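Local coordinates for surface presentation of antigens protein SPAS (Shigella flexneri, PDB 2VT1) that belongs to the type III secretion exporter family and is required for secretion of the three Ipa proteins and for invasion, represented here by its cytoplasmic domain, at residues C28-A31 against V32-Y35. Numbering follows the deposited sequence. Where two conformers were deposited one is given.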
ATOM      1  N   CYS B  28      -3.882  10.368  -8.974  1.00 19.04           N
ATOM      2  CA  CYS B  28      -3.845  10.353  -7.524  0.50 19.34           C
ATOM      3  C   CYS B  28      -2.809   9.344  -7.037  1.00 19.04           C
ATOM      4  O   CYS B  28      -2.123   9.581  -6.057  1.00 18.70           O
ATOM      5  CB  CYS B  28      -5.223  10.017  -6.951  0.50 19.81           C
ATOM      6  SG  CYS B  28      -6.410  11.397  -6.954  0.50 23.69           S
ATOM      7  N   ALA B  29      -2.702   8.213  -7.726  1.00 18.75           N
ATOM      8  CA  ALA B  29      -1.699   7.195  -7.358  1.00 18.11           C
ATOM      9  C   ALA B  29      -0.273   7.748  -7.445  1.00 18.06           C
ATOM     10  O   ALA B  29       0.590   7.403  -6.638  1.00 15.80           O
ATOM     11  CB  ALA B  29      -1.827   5.983  -8.246  1.00 16.70           C
ATOM     12  N   LEU B  30      -0.029   8.593  -8.447  1.00 17.74           N
ATOM     13  CA  LEU B  30       1.295   9.146  -8.676  1.00 18.48           C
ATOM     14  C   LEU B  30       1.657  10.134  -7.567  1.00 18.35           C
ATOM     15  O   LEU B  30       2.830  10.287  -7.221  1.00 18.44           O
ATOM     16  CB  LEU B  30       1.362   9.864 -10.040  1.00 18.86           C
ATOM     17  CG  LEU B  30       1.194   9.072 -11.339  1.00 16.43           C
ATOM     18  CD1 LEU B  30       1.179  10.026 -12.516  1.00 16.94           C
ATOM     19  CD2 LEU B  30       2.263   8.028 -11.534  1.00 19.70           C
ATOM     20  N   ALA B  31       0.636  10.809  -7.034  1.00 18.35           N
ATOM     21  CA  ALA B  31       0.811  11.774  -5.947  1.00 18.11           C
ATOM     22  C   ALA B  31       1.052  11.031  -4.647  1.00 16.53           C
ATOM     23  O   ALA B  31       1.855  11.456  -3.818  1.00 17.65           O
ATOM     24  CB  ALA B  31      -0.420  12.701  -5.812  1.00 17.87           C
ATOM     25  N   VAL B  32       0.361   9.916  -4.469  1.00 15.79           N
ATOM     26  CA  VAL B  32       0.633   9.054  -3.320  1.00 16.36           C
ATOM     27  C   VAL B  32       2.106   8.605  -3.319  1.00 16.61           C
ATOM     28  O   VAL B  32       2.778   8.634  -2.293  1.00 16.70           O
ATOM     29  CB  VAL B  32      -0.307   7.839  -3.290  1.00 15.87           C
ATOM     30  CG1 VAL B  32       0.146   6.860  -2.240  1.00 14.59           C
ATOM     31  CG2 VAL B  32      -1.741   8.283  -2.998  1.00 14.01           C
ATOM     32  N   ARG B  33       2.621   8.226  -4.484  1.00 17.79           N
ATOM     33  CA  ARG B  33       4.001   7.755  -4.587  1.00 17.38           C
ATOM     34  C   ARG B  33       5.013   8.839  -4.234  1.00 17.16           C
ATOM     35  O   ARG B  33       5.938   8.592  -3.484  1.00 18.37           O
ATOM     36  CB  ARG B  33       4.246   7.186  -5.988  1.00 19.46           C
ATOM     37  CG  ARG B  33       3.873   5.700  -6.058  1.00 27.32           C
ATOM     38  CD  ARG B  33       2.838   5.313  -7.134  1.00 34.98           C
ATOM     39  NE  ARG B  33       3.442   5.108  -8.449  1.00 39.18           N
ATOM     40  CZ  ARG B  33       2.917   4.367  -9.422  1.00 42.08           C
ATOM     41  NH1 ARG B  33       1.765   3.733  -9.247  1.00 44.05           N
ATOM     42  NH2 ARG B  33       3.555   4.253 -10.578  1.00 43.29           N
ATOM     43  N   LYS B  34       4.818  10.040  -4.764  1.00 15.73           N
ATOM     44  CA  LYS B  34       5.696  11.164  -4.515  1.00 17.29           C
ATOM     45  C   LYS B  34       5.709  11.568  -3.041  1.00 15.78           C
ATOM     46  O   LYS B  34       6.766  11.863  -2.486  1.00 17.11           O
ATOM     47  CB  LYS B  34       5.265  12.352  -5.391  1.00 17.67           C
ATOM     48  CG  LYS B  34       5.956  13.675  -5.081  1.00 23.11           C
ATOM     49  CD  LYS B  34       5.633  14.721  -6.146  1.00 27.85           C
ATOM     50  CE  LYS B  34       6.424  16.014  -5.971  1.00 32.20           C
ATOM     51  NZ  LYS B  34       6.861  16.552  -7.312  1.00 34.58           N
ATOM     52  N   TYR B  35       4.538  11.605  -2.413  1.00 16.81           N
ATOM     53  CA  TYR B  35       4.422  11.950  -0.993  1.00 16.27           C
ATOM     54  C   TYR B  35       5.055  10.883  -0.116  1.00 16.51           C
ATOM     55  O   TYR B  35       5.816  11.189   0.809  1.00 17.27           O
ATOM     56  CB  TYR B  35       2.948  12.125  -0.596  1.00 16.94           C
ATOM     57  CG  TYR B  35       2.762  12.594   0.826  1.00 14.99           C
ATOM     58  CD1 TYR B  35       2.948  13.929   1.172  1.00 16.58           C
ATOM     59  CD2 TYR B  35       2.416  11.700   1.830  1.00  9.92           C
ATOM     60  CE1 TYR B  35       2.792  14.358   2.482  1.00 11.60           C
ATOM     61  CE2 TYR B  35       2.257  12.116   3.119  1.00 15.18           C
ATOM     62  CZ  TYR B  35       2.448  13.446   3.454  1.00 14.10           C
ATOM     63  OH  TYR B  35       2.291  13.850   4.772  1.00 15.22           O
TER
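Leu30 and Arg33 meet on one flank of the alpha-helix 26-38, a worked example of how an i to i+3 pair lets a long basic side chain fold back along its own helix. The arginine chain is bent at its second and third torsions (chi3 84°), which turns it back toward the preceding turn and brings one face of its guanidinium up against Leu30. One methyl, Leu30 CD2, lies over that face, displaced toward the rim of the flat group and 4.1 Å from Arg33 NH2. On the way, the aliphatic part of the chain passes close to a backbone carbonyl, with Arg33 CD 3.1 Å from Ala29 O. That same oxygen accepts the helical hydrogen bond from Arg33 N at 3.1 Å, and so faces both the amide and the methylene of one residue. Beyond the helix, Arg33 NH1 makes a weak hydrogen bond to Ile4 O, and His3 touches Ala29, Leu30 and Arg33, tying this flank to the start of strand 4-9.

Val32 serves the buried side. Its side chain packs on Ala5, Leu22 and Glu24, joining the helix to the neighbouring strands 4-9 and 19-25, while its CG2 rests 3.3 Å from Cys28 O. Lys34 extends away from the earlier turn, its CB 3.7 Å from Leu30 O. Tyr35 also leads outward: the anti placement of CG relative to the backbone N carries the ring away from the first turn, and its OH is hydrogen-bonded to a basic side chain on the chain of another protein. At its root the tyrosine stays within the helical pattern, CB sitting 3.5 Å from Ala31 O. That oxygen accepts the hydrogen bond from Tyr35 N, with an N-H...O angle of 164°.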